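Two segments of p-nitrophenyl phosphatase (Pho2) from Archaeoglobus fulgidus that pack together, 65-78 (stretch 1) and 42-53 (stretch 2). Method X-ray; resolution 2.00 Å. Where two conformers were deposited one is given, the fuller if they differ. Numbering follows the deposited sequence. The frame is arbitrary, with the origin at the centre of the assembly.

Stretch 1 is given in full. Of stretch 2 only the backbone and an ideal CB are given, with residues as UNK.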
# COMPACT_ATOMS: atom_id res chain seq x y z
N GLY A 65 32.01 -20.79 3.01
CA GLY A 65 32.95 -21.70 3.61
C GLY A 65 32.36 -22.47 4.77
O GLY A 65 33.09 -23.17 5.48
N LEU A 66 31.05 -22.35 4.97
CA LEU A 66 30.41 -22.98 6.11
C LEU A 66 29.92 -24.36 5.69
O LEU A 66 29.50 -24.57 4.54
CB LEU A 66 29.25 -22.11 6.64
CG LEU A 66 29.57 -20.64 6.92
CD1 LEU A 66 28.42 -19.98 7.63
CD2 LEU A 66 30.82 -20.49 7.74
N GLU A 67 29.97 -25.27 6.65
CA GLU A 67 29.48 -26.61 6.50
C GLU A 67 28.08 -26.57 7.07
O GLU A 67 27.91 -26.35 8.25
CB GLU A 67 30.36 -27.58 7.30
CG GLU A 67 30.51 -28.97 6.70
CD GLU A 67 31.99 -29.32 6.48
OE1 GLU A 67 32.60 -28.75 5.54
OE2 GLU A 67 32.55 -30.15 7.24
N VAL A 68 27.09 -26.77 6.20
CA VAL A 68 25.68 -26.50 6.53
C VAL A 68 24.84 -27.52 5.78
O VAL A 68 25.02 -27.73 4.59
CB VAL A 68 25.23 -25.05 6.06
CG1 VAL A 68 23.84 -24.71 6.52
CG2 VAL A 68 26.21 -23.98 6.55
N GLY A 69 23.96 -28.19 6.49
CA GLY A 69 22.94 -29.06 5.86
C GLY A 69 21.60 -28.35 5.64
O GLY A 69 21.30 -27.35 6.28
N GLU A 70 20.81 -28.88 4.69
CA GLU A 70 19.41 -28.51 4.47
C GLU A 70 18.65 -28.05 5.73
O GLU A 70 18.03 -26.96 5.80
CB GLU A 70 18.67 -29.76 3.93
CG GLU A 70 18.02 -29.62 2.59
CD GLU A 70 17.53 -30.97 2.07
OE1 GLU A 70 16.43 -31.43 2.48
OE2 GLU A 70 18.25 -31.57 1.25
N ASP A 71 18.66 -28.91 6.74
CA ASP A 71 17.75 -28.68 7.85
C ASP A 71 18.22 -27.55 8.78
O ASP A 71 17.45 -27.07 9.60
CB ASP A 71 17.42 -30.00 8.55
CG ASP A 71 16.56 -30.92 7.66
OD1 ASP A 71 15.70 -30.42 6.89
OD2 ASP A 71 16.77 -32.13 7.69
N GLU A 72 19.46 -27.10 8.60
CA GLU A 72 19.97 -25.97 9.36
C GLU A 72 19.58 -24.59 8.78
O GLU A 72 20.04 -23.59 9.31
CB GLU A 72 21.51 -26.03 9.39
CG GLU A 72 22.11 -27.14 10.21
CD GLU A 72 23.63 -27.17 10.09
OE1 GLU A 72 24.14 -27.59 9.03
OE2 GLU A 72 24.31 -26.73 11.04
N ILE A 73 18.79 -24.55 7.69
CA ILE A 73 18.38 -23.30 7.01
C ILE A 73 16.87 -23.19 7.05
O ILE A 73 16.19 -24.10 6.57
CB ILE A 73 18.72 -23.27 5.47
CG1 ILE A 73 20.18 -23.64 5.14
CG2 ILE A 73 18.43 -21.90 4.90
CD1 ILE A 73 21.12 -22.58 5.48
N LEU A 74 16.34 -22.10 7.61
CA LEU A 74 14.92 -21.85 7.61
C LEU A 74 14.69 -20.47 7.01
O LEU A 74 14.96 -19.43 7.67
CB LEU A 74 14.34 -21.93 9.04
CG LEU A 74 12.81 -21.93 9.24
CD1 LEU A 74 12.10 -23.08 8.49
CD2 LEU A 74 12.50 -21.98 10.69
N VAL A 75 14.21 -20.45 5.77
CA VAL A 75 13.95 -19.20 5.06
C VAL A 75 12.43 -19.06 4.84
O VAL A 75 11.70 -20.05 4.78
CB VAL A 75 14.77 -19.11 3.75
CG1 VAL A 75 14.35 -20.23 2.72
CG2 VAL A 75 14.71 -17.66 3.17
N ALA A 76 11.98 -17.81 4.80
CA ALA A 76 10.58 -17.51 4.85
C ALA A 76 9.85 -18.14 3.68
O ALA A 76 8.72 -18.51 3.82
CB ALA A 76 10.34 -15.94 4.89
N THR A 77 10.48 -18.24 2.53
CA THR A 77 9.81 -18.82 1.38
C THR A 77 9.45 -20.29 1.68
O THR A 77 8.29 -20.73 1.57
CB THR A 77 10.69 -18.79 0.12
OG1 THR A 77 11.96 -19.37 0.41
CG2 THR A 77 10.87 -17.30 -0.42
N TYR A 78 10.46 -21.02 2.15
CA TYR A 78 10.22 -22.45 2.55
C TYR A 78 9.26 -22.55 3.75
O TYR A 78 8.37 -23.44 3.79
CB TYR A 78 11.58 -23.09 2.85
CG TYR A 78 11.59 -24.44 3.52
CD1 TYR A 78 11.61 -25.58 2.75
CD2 TYR A 78 11.60 -24.58 4.92
CE1 TYR A 78 11.66 -26.85 3.31
CE2 TYR A 78 11.61 -25.89 5.53
CZ TYR A 78 11.64 -27.00 4.68
OH TYR A 78 11.68 -28.30 5.14
N UNK A 42 24.45 -26.32 18.32
CA UNK A 42 23.56 -26.52 17.21
C UNK A 42 23.13 -25.13 16.74
O UNK A 42 23.02 -24.20 17.54
CB UNK A 42 22.37 -27.40 17.59
N UNK A 43 22.91 -25.01 15.44
CA UNK A 43 22.62 -23.73 14.83
C UNK A 43 21.52 -23.91 13.83
O UNK A 43 21.45 -24.93 13.16
CB UNK A 43 23.86 -23.13 14.17
N UNK A 44 20.64 -22.94 13.74
CA UNK A 44 19.74 -22.85 12.62
C UNK A 44 19.76 -21.41 12.14
O UNK A 44 19.63 -20.46 12.92
CB UNK A 44 18.33 -23.30 12.99
N UNK A 45 19.98 -21.27 10.84
CA UNK A 45 20.04 -19.96 10.20
C UNK A 45 18.61 -19.58 9.77
O UNK A 45 17.91 -20.39 9.14
CB UNK A 45 21.00 -19.97 9.01
N UNK A 46 18.14 -18.40 10.15
CA UNK A 46 16.74 -18.04 9.89
C UNK A 46 16.70 -16.73 9.13
O UNK A 46 17.31 -15.77 9.58
CB UNK A 46 15.94 -17.93 11.19
N UNK A 47 16.02 -16.69 7.99
CA UNK A 47 15.98 -15.50 7.17
C UNK A 47 14.58 -15.22 6.67
O UNK A 47 13.85 -16.13 6.35
CB UNK A 47 16.94 -15.64 5.99
N UNK A 48 14.24 -13.92 6.62
CA UNK A 48 12.96 -13.49 6.13
C UNK A 48 12.92 -13.36 4.64
O UNK A 48 11.92 -12.91 4.11
CB UNK A 48 12.57 -12.16 6.77
N UNK A 49 14.01 -13.72 3.96
CA UNK A 49 14.08 -13.64 2.50
C UNK A 49 12.80 -14.14 1.89
O UNK A 49 12.37 -15.29 2.12
CB UNK A 49 15.27 -14.44 1.96
N UNK A 50 12.20 -13.29 1.08
CA UNK A 50 10.87 -13.53 0.50
C UNK A 50 10.90 -14.14 -0.92
O UNK A 50 9.88 -14.61 -1.43
CB UNK A 50 10.10 -12.21 0.46
N UNK A 51 12.06 -14.10 -1.55
CA UNK A 51 12.21 -14.30 -2.96
C UNK A 51 13.11 -15.46 -3.37
O UNK A 51 13.04 -15.90 -4.49
CB UNK A 51 12.75 -13.01 -3.58
N UNK A 52 14.00 -15.92 -2.49
CA UNK A 52 14.92 -16.99 -2.87
C UNK A 52 14.55 -18.30 -2.14
O UNK A 52 14.03 -18.30 -1.01
CB UNK A 52 16.36 -16.59 -2.55
N UNK A 53 14.74 -19.41 -2.84
CA UNK A 53 14.42 -20.73 -2.34
C UNK A 53 15.41 -21.09 -1.23
O UNK A 53 16.51 -20.49 -1.13
CB UNK A 53 14.45 -21.76 -3.47

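Residues 73-75 form a short strand that runs parallel to strand 42-47. Backbone hydrogen bonds set the register, and side chains alternate between two faces.

At position 42 the ideal CB has nothing of stretch 1 within 5.5 Å. Almost any residue would suit, polar or charged included. It is K42, whose end leads away.

Position 43 points sideways. Its ideal CB lies 4.8 Å from E72 OE2, so a polar or an apolar side chain could fit. I43 is deposited, and its end leads away. Its backbone O lies 3.7 Å from E72 CG.

Position 44 also points sideways, on the side of L74. A medium or large aliphatic would suit. I44 reaches L74, CD1 to L74 CB at 4.0 Å, and its CD1 lies 3.7 Å from D71 O.

Position 45 faces the side chains of L66, V68 and I73, which leave room for a large apolar group. Leucine, methionine or an aromatic would serve. F45 fills the space. Its CZ is 4.3 Å from L66 CD1, its CE1 4.1 Å from V68 CG1, and its CD1 4.2 Å from I73 CD1. Two backbone bonds join it to stretch 1: F45 N donates to E72 O at 2.8 Å, and L74 N donates to F45 O at 2.8 Å.

Position 46 shares a face with L74. A beta-branched or other aliphatic residue suits the strand. V46 places CG2 4.1 Å from L74 CB.

Position 47 pairs with V75, and its ideal CB is 4.1 Å from V75 CG2. A small residue would fit, apolar or polar. S47 uses its OG to accept from the N of the residue at 49, at 3.0 Å. S47 N donates to L74 O at 3.0 Å; A76 N gives S47 O a weak bond, also 3.0 Å.

Position 48 points away, so stretch 1 asks little of it. N48 hydrogen-bonds elsewhere in the structure.

At position 49 the strand has ended. The ideal CB sits tightly against V75 CG2, at 3.5 Å, and the backbone turns, so a compact polar residue that can brace the loop is plausible. It is N49. The backbone N of 51 donates to N49 OD1 at 2.9 Å, and the backbone N of 52 donates to N49 OD1 at 2.8 Å.

Positions 50 to 53 point away, leaving the choice wide. They are S50, T51, R52 and S53. Here the backbone makes the contact: T77 OG1 donates to R52 O at 2.7 Å, and T77 CG2 lies 3.0 Å from S50 O. S53 caps the helix that follows.

Stretch 2, residues 42-53: KIIFVSNNSTRS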
# COMPACT_ATOMS: atom_id res chain seq x y z
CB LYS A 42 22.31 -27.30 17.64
CG LYS A 42 22.56 -28.69 18.26
CD LYS A 42 21.26 -29.13 18.92
CE LYS A 42 21.02 -30.66 18.94
NZ LYS A 42 19.93 -31.06 18.02
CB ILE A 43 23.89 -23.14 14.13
CG1 ILE A 43 25.00 -22.89 15.14
CG2 ILE A 43 23.57 -21.84 13.40
CD1 ILE A 43 26.17 -22.16 14.56
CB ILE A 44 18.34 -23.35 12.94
CG1 ILE A 44 17.46 -23.30 11.67
CG2 ILE A 44 17.68 -22.54 14.03
CD1 ILE A 44 16.24 -24.26 11.72
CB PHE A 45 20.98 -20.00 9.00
CG PHE A 45 22.40 -20.33 9.36
CD1 PHE A 45 22.89 -21.62 9.20
CD2 PHE A 45 23.26 -19.35 9.86
CE1 PHE A 45 24.20 -21.94 9.56
CE2 PHE A 45 24.57 -19.66 10.21
CZ PHE A 45 25.05 -20.96 10.06
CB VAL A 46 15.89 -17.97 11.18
CG1 VAL A 46 14.48 -17.43 10.89
CG2 VAL A 46 15.74 -19.36 11.85
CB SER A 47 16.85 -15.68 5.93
OG SER A 47 16.61 -14.65 5.01
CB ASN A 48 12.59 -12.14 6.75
CG ASN A 48 11.91 -12.29 8.09
OD1 ASN A 48 11.81 -13.39 8.62
ND2 ASN A 48 11.38 -11.17 8.62
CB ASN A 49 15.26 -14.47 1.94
CG ASN A 49 15.57 -14.13 0.49
OD1 ASN A 49 14.74 -14.29 -0.37
ND2 ASN A 49 16.78 -13.65 0.22
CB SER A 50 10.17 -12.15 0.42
OG SER A 50 8.92 -12.25 -0.19
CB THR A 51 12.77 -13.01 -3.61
OG1 THR A 51 14.11 -12.78 -3.13
CG2 THR A 51 11.83 -11.78 -3.31
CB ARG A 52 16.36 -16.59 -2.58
CG ARG A 52 16.84 -15.25 -3.18
CD ARG A 52 16.53 -15.04 -4.66
NE ARG A 52 17.00 -16.08 -5.58
CZ ARG A 52 18.20 -16.14 -6.16
NH1 ARG A 52 19.14 -15.24 -5.90
NH2 ARG A 52 18.49 -17.14 -6.97
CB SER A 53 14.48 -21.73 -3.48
OG SER A 53 15.81 -21.91 -3.93
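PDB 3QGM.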